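Local coordinates for CRISPR system Cmr subunit Cmr5 (Thermus thermophilus HB8, PDB 2ZOP), which is probably a subunit of the Cmr ribonucleoprotein complex, part of the CRISPR adaptive immune system that defends the cell against viruses and other mobile genetic elements, at residues E27-A32 with K56-L62; A32-P36 with F104-Q109; A42-Q46 with Y90-T94. All blocks are in the same frame, centred on the assembly; numbering follows the deposited sequence.

How the contacts relate
The three contacts tie together four of the six helices of this all-alpha subunit. Contact 1 packs helix 25-42 on helix 57-69, and contact 2 sets the same helix 25-42 against helix 87-111; their centres are about 10 Å apart, they share Ala32, and Arg29 NH2 hydrogen-bonds Gln109 OE1 between them. Contact 3 joins the start of helix 44-52 to the first half of helix 87-111, its centre about 17 Å from that of contact 2 and about 20 Å from that of contact 1. Along the chain contact 3 is nested within the loop that contact 2 closes. Helix 87-111 is held at two places, and the one in contact 3 lies beside neighbouring subunits of the homotrimer.

Contact 1. Residues E27-A32 with K56-L62; sequences EYRDMA and KEAHKAL. With SO4 (sulfate ion), chain G.
This is a helix-helix packing contact between the first half of helix 25-42 and the start of helix 57-69, in the all-alpha fold of Cmr5. The short segments' axes cross at -44° with a closest approach of 7.8 Å. Tyr28 and Ala58 set the register, their CA atoms 4.9 Å apart; the small alanine lets the backbones come this close, and 500 Å² is buried. Tyr28 (chi1 t) lays its ring along the second helix: CE1 is 4.1 Å from Ala61 CB, and Leu62 CD2 covers one face, 3.9 Å from CZ. Leu62 (t, chi2 -78°) has its CD2 3.9 Å from Ala32 CB and its CB 4.2 Å from Met31 CB. Selenomethionine Met31 brings CG to 3.3 Å from His59 CD2.

At the outer edge the contact turns polar. Glu27 (m,t) points toward the partner, its OE1 3.7 Å from Ala58 CB and its OE2 3.1 Å from Lys56 CD; Glu27 O lies at the edge of the His59 ring (chi1 m), 2.9 Å from CD2. Water 1 bridges Asp30 OD2 and His59 NE2, 2.7 Å from each. A sulfate, probably from the crystallisation liquor, is an anion held at a helix N-terminus: O2 accepts from His59 ND1 (2.8 Å) and N-cap Lys56 N (2.9 Å), O4 from Lys56 NZ (3.1 Å), and Gly55 N also donates. Inward, Phe104 of helix 87-111 covers Tyr28 and Leu62, Tyr28 OH hydrogen-bonds Asp65, and Met31 packs on helix 44-52.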
ATOM      1  N   GLU A  27       2.688  -0.476  27.950  1.00 17.86           N
ATOM      2  CA  GLU A  27       2.599   0.495  26.867  1.00 21.69           C
ATOM      3  C   GLU A  27       3.660   0.169  25.818  1.00 20.69           C
ATOM      4  O   GLU A  27       3.461   0.389  24.614  1.00 20.19           O
ATOM      5  CB  GLU A  27       2.800   1.911  27.422  1.00 22.27           C
ATOM      6  CG  GLU A  27       1.830   2.237  28.565  1.00 25.61           C
ATOM      7  CD  GLU A  27       2.073   3.598  29.208  1.00 33.18           C
ATOM      8  OE1 GLU A  27       3.241   4.036  29.291  1.00 33.07           O
ATOM      9  OE2 GLU A  27       1.088   4.226  29.653  1.00 33.57           O
ATOM     10  N   TYR A  28       4.785  -0.355  26.295  1.00 16.64           N
ATOM     11  CA  TYR A  28       5.897  -0.750  25.443  1.00 17.70           C
ATOM     12  C   TYR A  28       5.444  -1.878  24.522  1.00 17.44           C
ATOM     13  O   TYR A  28       5.752  -1.889  23.326  1.00 15.17           O
ATOM     14  CB  TYR A  28       7.059  -1.244  26.302  1.00 17.19           C
ATOM     15  CG  TYR A  28       8.335  -1.511  25.535  1.00 17.14           C
ATOM     16  CD1 TYR A  28       9.260  -0.495  25.306  1.00 15.01           C
ATOM     17  CD2 TYR A  28       8.628  -2.788  25.065  1.00 14.84           C
ATOM     18  CE1 TYR A  28      10.456  -0.750  24.632  1.00 19.08           C
ATOM     19  CE2 TYR A  28       9.812  -3.052  24.389  1.00 16.79           C
ATOM     20  CZ  TYR A  28      10.720  -2.036  24.178  1.00 14.83           C
ATOM     21  OH  TYR A  28      11.892  -2.311  23.532  1.00 19.57           O
ATOM     22  N   ARG A  29       4.732  -2.839  25.100  1.00 15.99           N
ATOM     23  CA  ARG A  29       4.212  -3.981  24.358  1.00 18.99           C
ATOM     24  C   ARG A  29       3.161  -3.515  23.352  1.00 19.56           C
ATOM     25  O   ARG A  29       3.138  -3.987  22.212  1.00 17.36           O
ATOM     26  CB  ARG A  29       3.592  -5.008  25.327  1.00 19.66           C
ATOM     27  CG  ARG A  29       2.671  -6.038  24.660  1.00 20.27           C
ATOM     28  CD  ARG A  29       2.243  -7.148  25.631  1.00 23.96           C
ATOM     29  NE  ARG A  29       1.379  -8.134  24.980  1.00 29.06           N
ATOM     30  CZ  ARG A  29       0.083  -7.950  24.752  1.00 30.54           C
ATOM     31  NH1 ARG A  29      -0.500  -6.822  25.132  1.00 27.31           N
ATOM     32  NH2 ARG A  29      -0.626  -8.880  24.128  1.00 31.97           N
ATOM     33  N   ASP A  30       2.290  -2.595  23.776  1.00 16.88           N
ATOM     34  CA  ASP A  30       1.252  -2.090  22.885  1.00 19.70           C
ATOM     35  C   ASP A  30       1.888  -1.527  21.621  1.00 18.23           C
ATOM     36  O   ASP A  30       1.443  -1.823  20.506  1.00 14.56           O
ATOM     37  CB  ASP A  30       0.420  -0.989  23.556  1.00 19.71           C
ATOM     38  CG  ASP A  30      -0.486  -1.529  24.639  1.00 25.98           C
ATOM     39  OD1 ASP A  30      -0.890  -2.706  24.536  1.00 23.39           O
ATOM     40  OD2 ASP A  30      -0.806  -0.776  25.580  1.00 29.54           O
HETATM   41  N   MSE A  31       2.934  -0.723  21.801  1.00 13.61           N
HETATM   42  CA  MSE A  31       3.621  -0.133  20.662  1.00 18.14           C
HETATM   43  C   MSE A  31       4.347  -1.175  19.818  1.00 16.65           C
HETATM   44  O   MSE A  31       4.382  -1.070  18.596  1.00 15.71           O
HETATM   45  CB  MSE A  31       4.603   0.944  21.126  1.00 20.02           C
HETATM   46  CG  MSE A  31       4.014   2.334  20.998  1.00 31.89           C
HETATM   47 SE   MSE A  31       4.112   3.103  19.201  1.00 34.69          SE
HETATM   48  CE  MSE A  31       3.440   1.696  18.079  1.00 27.41           C
ATOM     49  N   ALA A  32       4.928  -2.170  20.480  1.00 15.21           N
ATOM     50  CA  ALA A  32       5.639  -3.238  19.787  1.00 15.80           C
ATOM     51  C   ALA A  32       4.674  -4.015  18.894  1.00 15.97           C
ATOM     52  O   ALA A  32       5.016  -4.378  17.767  1.00 17.15           O
ATOM     53  CB  ALA A  32       6.289  -4.190  20.805  1.00 12.30           C
ATOM     54  N   LYS A  56       3.995   9.301  25.534  1.00 23.18           N
ATOM     55  CA  LYS A  56       4.361   8.400  26.617  1.00 22.21           C
ATOM     56  C   LYS A  56       5.757   7.846  26.361  1.00 23.68           C
ATOM     57  O   LYS A  56       6.067   7.372  25.257  1.00 17.29           O
ATOM     58  CB  LYS A  56       3.342   7.266  26.748  1.00 22.54           C
ATOM     59  CG  LYS A  56       1.986   7.709  27.323  1.00 25.12           C
ATOM     60  CD  LYS A  56       1.068   6.515  27.582  1.00 27.77           C
ATOM     61  CE  LYS A  56      -0.262   6.938  28.218  1.00 33.49           C
ATOM     62  NZ  LYS A  56      -1.130   7.712  27.285  1.00 34.13           N
ATOM     63  N   GLU A  57       6.594   7.931  27.390  1.00 21.62           N
ATOM     64  CA  GLU A  57       7.972   7.472  27.317  1.00 24.28           C
ATOM     65  C   GLU A  57       8.127   6.037  26.826  1.00 20.11           C
ATOM     66  O   GLU A  57       8.976   5.774  25.991  1.00 15.92           O
ATOM     67  CB  GLU A  57       8.648   7.619  28.685  1.00 28.59           C
ATOM     68  CG  GLU A  57      10.145   7.892  28.602  1.00 37.14           C
ATOM     69  CD  GLU A  57      10.929   6.748  27.986  1.00 42.19           C
ATOM     70  OE1 GLU A  57      10.929   5.651  28.585  1.00 45.35           O
ATOM     71  OE2 GLU A  57      11.543   6.941  26.908  1.00 42.67           O
ATOM     72  N   ALA A  58       7.311   5.116  27.340  1.00 18.94           N
ATOM     73  CA  ALA A  58       7.403   3.715  26.942  1.00 19.59           C
ATOM     74  C   ALA A  58       7.141   3.483  25.452  1.00 20.53           C
ATOM     75  O   ALA A  58       7.705   2.561  24.857  1.00 20.42           O
ATOM     76  CB  ALA A  58       6.442   2.866  27.787  1.00 22.28           C
ATOM     77  N   HIS A  59       6.288   4.309  24.852  1.00 17.24           N
ATOM     78  CA  HIS A  59       5.969   4.179  23.431  1.00 17.61           C
ATOM     79  C   HIS A  59       7.168   4.605  22.578  1.00 19.22           C
ATOM     80  O   HIS A  59       7.537   3.929  21.613  1.00 17.53           O
ATOM     81  CB  HIS A  59       4.750   5.038  23.088  1.00 21.63           C
ATOM     82  CG  HIS A  59       3.451   4.495  23.609  1.00 18.71           C
ATOM     83  ND1 HIS A  59       2.312   5.266  23.705  1.00 19.95           N
ATOM     84  CD2 HIS A  59       3.095   3.250  24.004  1.00 18.38           C
ATOM     85  CE1 HIS A  59       1.311   4.519  24.133  1.00 18.40           C
ATOM     86  NE2 HIS A  59       1.758   3.292  24.320  1.00 22.71           N
ATOM     87  N   LYS A  60       7.772   5.728  22.955  1.00 17.56           N
ATOM     88  CA  LYS A  60       8.934   6.273  22.265  1.00 21.05           C
ATOM     89  C   LYS A  60      10.131   5.334  22.431  1.00 20.97           C
ATOM     90  O   LYS A  60      10.926   5.161  21.508  1.00 19.17           O
ATOM     91  CB  LYS A  60       9.263   7.656  22.839  1.00 20.53           C
ATOM     92  CG  LYS A  60      10.411   8.391  22.163  1.00 27.82           C
ATOM     93  CD  LYS A  60      10.120   8.660  20.686  1.00 28.48           C
ATOM     94  CE  LYS A  60      11.036   9.738  20.114  1.00 31.60           C
ATOM     95  NZ  LYS A  60      10.686  11.094  20.634  1.00 27.79           N
ATOM     96  N   ALA A  61      10.246   4.721  23.608  1.00 18.88           N
ATOM     97  CA  ALA A  61      11.352   3.809  23.899  1.00 21.24           C
ATOM     98  C   ALA A  61      11.409   2.659  22.893  1.00 20.66           C
ATOM     99  O   ALA A  61      12.494   2.246  22.471  1.00 16.37           O
ATOM    100  CB  ALA A  61      11.226   3.262  25.326  1.00 20.37           C
ATOM    101  N   LEU A  62      10.247   2.139  22.510  1.00 16.40           N
ATOM    102  CA  LEU A  62      10.210   1.055  21.527  1.00 16.37           C
ATOM    103  C   LEU A  62      10.937   1.551  20.272  1.00 16.88           C
ATOM    104  O   LEU A  62      11.794   0.857  19.712  1.00 16.38           O
ATOM    105  CB  LEU A  62       8.750   0.686  21.203  1.00 16.60           C
ATOM    106  CG  LEU A  62       8.414  -0.463  20.229  1.00 17.57           C
ATOM    107  CD1 LEU A  62       8.598  -0.016  18.784  1.00 17.09           C
ATOM    108  CD2 LEU A  62       9.284  -1.675  20.533  1.00 14.88           C
TER
HETATM  109  S   SO4 G 302       0.708   8.634  23.447  1.00 28.44           S
HETATM  110  O1  SO4 G 302      -0.119   7.646  22.728  1.00 28.79           O
HETATM  111  O2  SO4 G 302       2.017   8.044  23.811  1.00 28.73           O
HETATM  112  O3  SO4 G 302       0.944   9.794  22.566  1.00 28.46           O
HETATM  113  O4  SO4 G 302      -0.002   9.051  24.673  1.00 29.50           O
HETATM  114  O   HOH W   1      -0.415   1.855  25.197  1.00 19.11           O

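Contact 2. Residues A32-P36 with F104-Q109; sequences ALKLP and FKRFAQ
An antiparallel helix pair within the all-helical Cmr5 fold, this contact sets the middle of helix 25-42 against the C-terminal part of helix 87-111. The short segments approach to 8.4 Å between axes, with 151° between their N-to-C directions, and Ala32 lies nearest Lys105, CA to CA 4.9 Å. The CA-to-CB bond of Ala32 points toward the partner: its CB is 3.9 Å from Ala108 CB and 4.4 Å from Phe104 CB, a meeting of small groups that allows the close approach.

Leu33 buries the most surface. Its CA-to-CB bond points sideways, but the m,t rotamer swings the end across, placing CD2 3.3 Å from Lys105 CG and 3.6 Å from Gln109 CG. Lys105 leaves its helix with chi1, chi2 and chi3 all t, so its methylenes run past Leu33 and Pro36 before chi4 turns to m and the ammonium end leads away. Gln109, with chi1 and chi2 both m, folds back so that OE1 accepts a hydrogen bond from Arg29. Phe104 (chi1 m) turns its ring away from this segment pair, into a pocket formed with Leu62, Val69 and residues of helix 4-19. Helix 25-42 is kinked at Pro36, whose nitrogen has no bond to the preceding turn; the proline ring, with C-gamma exo pucker, faces helix 87-111 and sets CG 4.0 Å from Lys105 CD.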
ATOM      1  N   ALA A  32       4.928  -2.170  20.480  1.00 15.21           N
ATOM      2  CA  ALA A  32       5.639  -3.238  19.787  1.00 15.80           C
ATOM      3  C   ALA A  32       4.674  -4.015  18.894  1.00 15.97           C
ATOM      4  O   ALA A  32       5.016  -4.378  17.767  1.00 17.15           O
ATOM      5  CB  ALA A  32       6.289  -4.190  20.805  1.00 12.30           C
ATOM      6  N   LEU A  33       3.467  -4.265  19.397  1.00 16.46           N
ATOM      7  CA  LEU A  33       2.469  -5.016  18.632  1.00 18.74           C
ATOM      8  C   LEU A  33       1.855  -4.217  17.484  1.00 17.49           C
ATOM      9  O   LEU A  33       1.450  -4.782  16.479  1.00 17.58           O
ATOM     10  CB  LEU A  33       1.349  -5.524  19.554  1.00 22.83           C
ATOM     11  CG  LEU A  33       1.755  -6.503  20.664  1.00 28.74           C
ATOM     12  CD1 LEU A  33       0.513  -7.140  21.272  1.00 31.79           C
ATOM     13  CD2 LEU A  33       2.659  -7.574  20.097  1.00 31.85           C
ATOM     14  N   LYS A  34       1.804  -2.902  17.639  1.00 15.52           N
ATOM     15  CA  LYS A  34       1.230  -2.027  16.631  1.00 15.76           C
ATOM     16  C   LYS A  34       2.188  -1.622  15.504  1.00 16.63           C
ATOM     17  O   LYS A  34       1.766  -1.458  14.357  1.00 15.57           O
ATOM     18  CB  LYS A  34       0.678  -0.762  17.315  1.00 20.01           C
ATOM     19  CG  LYS A  34       0.197   0.345  16.367  1.00 23.74           C
ATOM     20  CD  LYS A  34      -1.017  -0.090  15.560  1.00 24.79           C
ATOM     21  CE  LYS A  34      -2.268  -0.171  16.428  1.00 25.38           C
ATOM     22  NZ  LYS A  34      -3.434  -0.682  15.664  1.00 23.24           N
ATOM     23  N   LEU A  35       3.475  -1.485  15.814  1.00 16.64           N
ATOM     24  CA  LEU A  35       4.428  -1.037  14.808  1.00 16.76           C
ATOM     25  C   LEU A  35       4.475  -1.788  13.469  1.00 15.72           C
ATOM     26  O   LEU A  35       4.440  -1.160  12.410  1.00 12.56           O
ATOM     27  CB  LEU A  35       5.834  -0.955  15.400  1.00 13.41           C
ATOM     28  CG  LEU A  35       6.861  -0.306  14.465  1.00 17.38           C
ATOM     29  CD1 LEU A  35       6.361   1.070  14.015  1.00 11.02           C
ATOM     30  CD2 LEU A  35       8.214  -0.192  15.187  1.00 14.93           C
ATOM     31  N   PRO A  36       4.544  -3.126  13.492  1.00 16.89           N
ATOM     32  CA  PRO A  36       4.591  -3.808  12.194  1.00 16.49           C
ATOM     33  C   PRO A  36       3.412  -3.402  11.316  1.00 17.39           C
ATOM     34  O   PRO A  36       3.569  -3.164  10.116  1.00 17.36           O
ATOM     35  CB  PRO A  36       4.554  -5.289  12.580  1.00 18.93           C
ATOM     36  CG  PRO A  36       5.276  -5.295  13.910  1.00 16.46           C
ATOM     37  CD  PRO A  36       4.637  -4.097  14.598  1.00 16.45           C
ATOM     38  N   PHE A 104      10.486  -7.633  17.899  1.00 14.09           N
ATOM     39  CA  PHE A 104      10.091  -6.918  19.109  1.00 16.29           C
ATOM     40  C   PHE A 104       8.681  -7.373  19.473  1.00 17.13           C
ATOM     41  O   PHE A 104       8.376  -7.634  20.643  1.00 13.41           O
ATOM     42  CB  PHE A 104      10.085  -5.408  18.860  1.00 12.81           C
ATOM     43  CG  PHE A 104      11.413  -4.750  19.100  1.00 12.71           C
ATOM     44  CD1 PHE A 104      11.757  -4.290  20.373  1.00 13.66           C
ATOM     45  CD2 PHE A 104      12.321  -4.591  18.065  1.00 12.02           C
ATOM     46  CE1 PHE A 104      12.982  -3.685  20.607  1.00 13.33           C
ATOM     47  CE2 PHE A 104      13.555  -3.985  18.288  1.00 14.40           C
ATOM     48  CZ  PHE A 104      13.886  -3.531  19.564  1.00 15.45           C
ATOM     49  N   LYS A 105       7.829  -7.462  18.456  1.00 15.18           N
ATOM     50  CA  LYS A 105       6.449  -7.893  18.648  1.00 16.38           C
ATOM     51  C   LYS A 105       6.376  -9.297  19.238  1.00 15.22           C
ATOM     52  O   LYS A 105       5.681  -9.537  20.227  1.00 14.24           O
ATOM     53  CB  LYS A 105       5.699  -7.851  17.311  1.00 17.40           C
ATOM     54  CG  LYS A 105       4.292  -8.434  17.373  1.00 20.04           C
ATOM     55  CD  LYS A 105       3.510  -8.119  16.108  1.00 24.08           C
ATOM     56  CE  LYS A 105       2.149  -8.801  16.121  1.00 26.94           C
ATOM     57  NZ  LYS A 105       2.304 -10.290  16.027  1.00 33.14           N
ATOM     58  N   ARG A 106       7.093 -10.225  18.620  1.00 13.13           N
ATOM     59  CA  ARG A 106       7.110 -11.609  19.076  1.00 17.37           C
ATOM     60  C   ARG A 106       7.609 -11.758  20.511  1.00 18.37           C
ATOM     61  O   ARG A 106       6.998 -12.463  21.310  1.00 17.75           O
ATOM     62  CB  ARG A 106       7.967 -12.452  18.128  1.00 16.31           C
ATOM     63  CG  ARG A 106       7.308 -12.648  16.767  1.00 14.99           C
ATOM     64  CD  ARG A 106       8.318 -13.063  15.723  1.00 16.94           C
ATOM     65  NE  ARG A 106       7.747 -13.040  14.381  1.00 21.98           N
ATOM     66  CZ  ARG A 106       8.471 -13.038  13.268  1.00 22.66           C
ATOM     67  NH1 ARG A 106       9.796 -13.057  13.344  1.00 23.96           N
ATOM     68  NH2 ARG A 106       7.871 -12.995  12.083  1.00 22.82           N
ATOM     69  N   PHE A 107       8.720 -11.104  20.841  1.00 19.18           N
ATOM     70  CA  PHE A 107       9.237 -11.202  22.195  1.00 19.85           C
ATOM     71  C   PHE A 107       8.385 -10.450  23.205  1.00 16.95           C
ATOM     72  O   PHE A 107       8.373 -10.802  24.379  1.00 18.07           O
ATOM     73  CB  PHE A 107      10.702 -10.754  22.247  1.00 17.24           C
ATOM     74  CG  PHE A 107      11.654 -11.803  21.746  1.00 21.28           C
ATOM     75  CD1 PHE A 107      11.794 -13.008  22.433  1.00 19.68           C
ATOM     76  CD2 PHE A 107      12.338 -11.633  20.547  1.00 17.55           C
ATOM     77  CE1 PHE A 107      12.595 -14.031  21.930  1.00 18.66           C
ATOM     78  CE2 PHE A 107      13.143 -12.654  20.033  1.00 19.79           C
ATOM     79  CZ  PHE A 107      13.266 -13.857  20.730  1.00 16.95           C
ATOM     80  N   ALA A 108       7.665  -9.425  22.757  1.00 16.95           N
ATOM     81  CA  ALA A 108       6.784  -8.687  23.665  1.00 17.91           C
ATOM     82  C   ALA A 108       5.607  -9.594  24.036  1.00 17.06           C
ATOM     83  O   ALA A 108       5.152  -9.600  25.183  1.00 20.66           O
ATOM     84  CB  ALA A 108       6.268  -7.399  23.002  1.00 15.74           C
ATOM     85  N   GLN A 109       5.125 -10.361  23.062  1.00 17.12           N
ATOM     86  CA  GLN A 109       4.006 -11.288  23.272  1.00 18.92           C
ATOM     87  C   GLN A 109       4.382 -12.403  24.237  1.00 17.50           C
ATOM     88  O   GLN A 109       3.560 -12.859  25.016  1.00 19.07           O
ATOM     89  CB  GLN A 109       3.578 -11.930  21.943  1.00 16.31           C
ATOM     90  CG  GLN A 109       2.766 -11.033  21.035  1.00 25.33           C
ATOM     91  CD  GLN A 109       1.309 -10.934  21.460  1.00 26.97           C
ATOM     92  OE1 GLN A 109       1.005 -10.490  22.568  1.00 24.13           O
ATOM     93  NE2 GLN A 109       0.401 -11.349  20.576  1.00 28.03           N
TER

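Contact 3. Residues A42-Q46 with Y90-T94; sequences AGLSQ and YLRLT
Here the N-terminus of helix 44-52 docks on the side of helix 87-111 in the all-alpha Cmr5 fold, with Leu44 and Tyr90 contributing most of the buried surface. Gly43 both breaks from the preceding helix, with positive phi (phi/psi 100/157°), and N-caps helix 44-52; at these angles a CB would be jammed against the carbonyl O of Ala42. Leu44, nearest Thr94 at 5.8 Å CA to CA, points toward the partner as a t,p rotamer: CD2 lies 3.7 Å from Leu93 CG, and CB lies 3.9 Å from Tyr90 CZ and 3.5 Å from Thr94 OG1. Tyr90 (chi1 t) reaches across to the helix start, where Ser45 N donates to Tyr90 OH at 2.8 Å. Ala82 of helix 75-84 also packs on Leu44 and Leu93, while Leu87 of a second subunit touches Ala42 and Gln46. Thr94 OG1 donates to Tyr90 O at 2.8 Å; water 2 links the helices, donating to Thr94 OG1 at 2.8 Å and accepting from Leu44 N at 3.0 Å.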
ATOM      1  N   ALA A  42       0.834   2.137   6.699  1.00 19.57           N
ATOM      2  CA  ALA A  42       1.107   3.567   6.562  1.00 18.47           C
ATOM      3  C   ALA A  42       2.441   3.881   5.894  1.00 18.58           C
ATOM      4  O   ALA A  42       2.648   4.992   5.394  1.00 18.96           O
ATOM      5  CB  ALA A  42       1.040   4.236   7.940  1.00 18.57           C
ATOM      6  N   GLY A  43       3.344   2.908   5.877  1.00 14.75           N
ATOM      7  CA  GLY A  43       4.638   3.135   5.266  1.00 11.53           C
ATOM      8  C   GLY A  43       5.660   3.436   6.345  1.00 11.31           C
ATOM      9  O   GLY A  43       5.304   3.891   7.428  1.00 13.61           O
ATOM     10  N   LEU A  44       6.932   3.204   6.040  1.00 13.54           N
ATOM     11  CA  LEU A  44       8.006   3.412   7.009  1.00 14.05           C
ATOM     12  C   LEU A  44       8.067   4.808   7.604  1.00 13.34           C
ATOM     13  O   LEU A  44       7.987   4.986   8.821  1.00 13.41           O
ATOM     14  CB  LEU A  44       9.356   3.070   6.371  1.00 12.38           C
ATOM     15  CG  LEU A  44      10.562   3.273   7.301  1.00 15.71           C
ATOM     16  CD1 LEU A  44      10.415   2.388   8.536  1.00 12.40           C
ATOM     17  CD2 LEU A  44      11.857   2.945   6.545  1.00 10.94           C
ATOM     18  N   SER A  45       8.216   5.804   6.741  1.00 16.83           N
ATOM     19  CA  SER A  45       8.293   7.182   7.195  1.00 19.71           C
ATOM     20  C   SER A  45       7.138   7.558   8.125  1.00 18.74           C
ATOM     21  O   SER A  45       7.352   8.140   9.197  1.00 18.57           O
ATOM     22  CB  SER A  45       8.325   8.107   5.979  1.00 24.06           C
ATOM     23  OG  SER A  45       8.119   9.451   6.367  1.00 35.69           O
ATOM     24  N   GLN A  46       5.914   7.217   7.730  1.00 17.67           N
ATOM     25  CA  GLN A  46       4.746   7.528   8.549  1.00 18.35           C
ATOM     26  C   GLN A  46       4.741   6.763   9.862  1.00 14.32           C
ATOM     27  O   GLN A  46       4.367   7.298  10.901  1.00 13.42           O
ATOM     28  CB  GLN A  46       3.452   7.222   7.796  1.00 19.78           C
ATOM     29  CG  GLN A  46       3.083   8.240   6.730  1.00 26.19           C
ATOM     30  CD  GLN A  46       1.601   8.198   6.397  1.00 28.48           C
ATOM     31  OE1 GLN A  46       0.772   8.723   7.142  1.00 33.63           O
ATOM     32  NE2 GLN A  46       1.260   7.559   5.282  1.00 29.43           N
ATOM     33  N   TYR A  90      15.152   2.954   0.427  1.00 19.71           N
ATOM     34  CA  TYR A  90      13.985   3.160   1.283  1.00 19.08           C
ATOM     35  C   TYR A  90      13.197   1.867   1.424  1.00 18.99           C
ATOM     36  O   TYR A  90      12.708   1.542   2.505  1.00 17.95           O
ATOM     37  CB  TYR A  90      13.079   4.246   0.699  1.00 18.01           C
ATOM     38  CG  TYR A  90      11.893   4.612   1.568  1.00 18.85           C
ATOM     39  CD1 TYR A  90      12.045   5.430   2.695  1.00 17.02           C
ATOM     40  CD2 TYR A  90      10.614   4.133   1.269  1.00 15.26           C
ATOM     41  CE1 TYR A  90      10.941   5.764   3.501  1.00 18.38           C
ATOM     42  CE2 TYR A  90       9.515   4.456   2.066  1.00 21.10           C
ATOM     43  CZ  TYR A  90       9.684   5.271   3.176  1.00 17.57           C
ATOM     44  OH  TYR A  90       8.578   5.603   3.928  1.00 24.34           O
ATOM     45  N   LEU A  91      13.073   1.125   0.326  1.00 19.63           N
ATOM     46  CA  LEU A  91      12.332  -0.127   0.362  1.00 18.90           C
ATOM     47  C   LEU A  91      13.111  -1.171   1.151  1.00 17.67           C
ATOM     48  O   LEU A  91      12.524  -1.972   1.874  1.00 15.79           O
ATOM     49  CB  LEU A  91      12.053  -0.622  -1.054  1.00 19.96           C
ATOM     50  CG  LEU A  91      11.097   0.277  -1.842  1.00 23.70           C
ATOM     51  CD1 LEU A  91      11.038  -0.168  -3.289  1.00 23.21           C
ATOM     52  CD2 LEU A  91       9.721   0.226  -1.213  1.00 24.09           C
ATOM     53  N   ARG A  92      14.436  -1.152   1.005  1.00 17.09           N
ATOM     54  CA  ARG A  92      15.298  -2.077   1.729  1.00 17.88           C
ATOM     55  C   ARG A  92      15.235  -1.753   3.220  1.00 16.60           C
ATOM     56  O   ARG A  92      15.138  -2.653   4.060  1.00 15.93           O
ATOM     57  CB  ARG A  92      16.748  -1.956   1.251  1.00 20.99           C
ATOM     58  CG  ARG A  92      17.730  -2.765   2.098  1.00 29.11           C
ATOM     59  CD  ARG A  92      19.055  -3.008   1.385  1.00 32.84           C
ATOM     60  NE  ARG A  92      19.814  -1.782   1.147  1.00 40.40           N
ATOM     61  CZ  ARG A  92      20.133  -1.327  -0.061  1.00 41.35           C
ATOM     62  NH1 ARG A  92      19.752  -1.993  -1.145  1.00 42.69           N
ATOM     63  NH2 ARG A  92      20.843  -0.214  -0.188  1.00 43.79           N
ATOM     64  N   LEU A  93      15.297  -0.467   3.550  1.00 16.33           N
ATOM     65  CA  LEU A  93      15.238  -0.054   4.948  1.00 17.07           C
ATOM     66  C   LEU A  93      13.900  -0.488   5.528  1.00 18.51           C
ATOM     67  O   LEU A  93      13.813  -0.943   6.674  1.00 15.46           O
ATOM     68  CB  LEU A  93      15.389   1.459   5.071  1.00 17.48           C
ATOM     69  CG  LEU A  93      15.397   1.990   6.505  1.00 17.76           C
ATOM     70  CD1 LEU A  93      16.555   1.364   7.275  1.00 22.25           C
ATOM     71  CD2 LEU A  93      15.505   3.520   6.484  1.00 17.33           C
ATOM     72  N   THR A  94      12.853  -0.348   4.721  1.00 18.18           N
ATOM     73  CA  THR A  94      11.520  -0.744   5.143  1.00 18.85           C
ATOM     74  C   THR A  94      11.527  -2.227   5.546  1.00 18.39           C
ATOM     75  O   THR A  94      11.030  -2.588   6.610  1.00 18.46           O
ATOM     76  CB  THR A  94      10.493  -0.507   4.009  1.00 18.14           C
ATOM     77  OG1 THR A  94      10.309   0.908   3.815  1.00 16.73           O
ATOM     78  CG2 THR A  94       9.151  -1.165   4.345  1.00 14.99           C
TER
HETATM   79  O   HOH W   2       7.673   1.664   3.570  1.00 15.11           O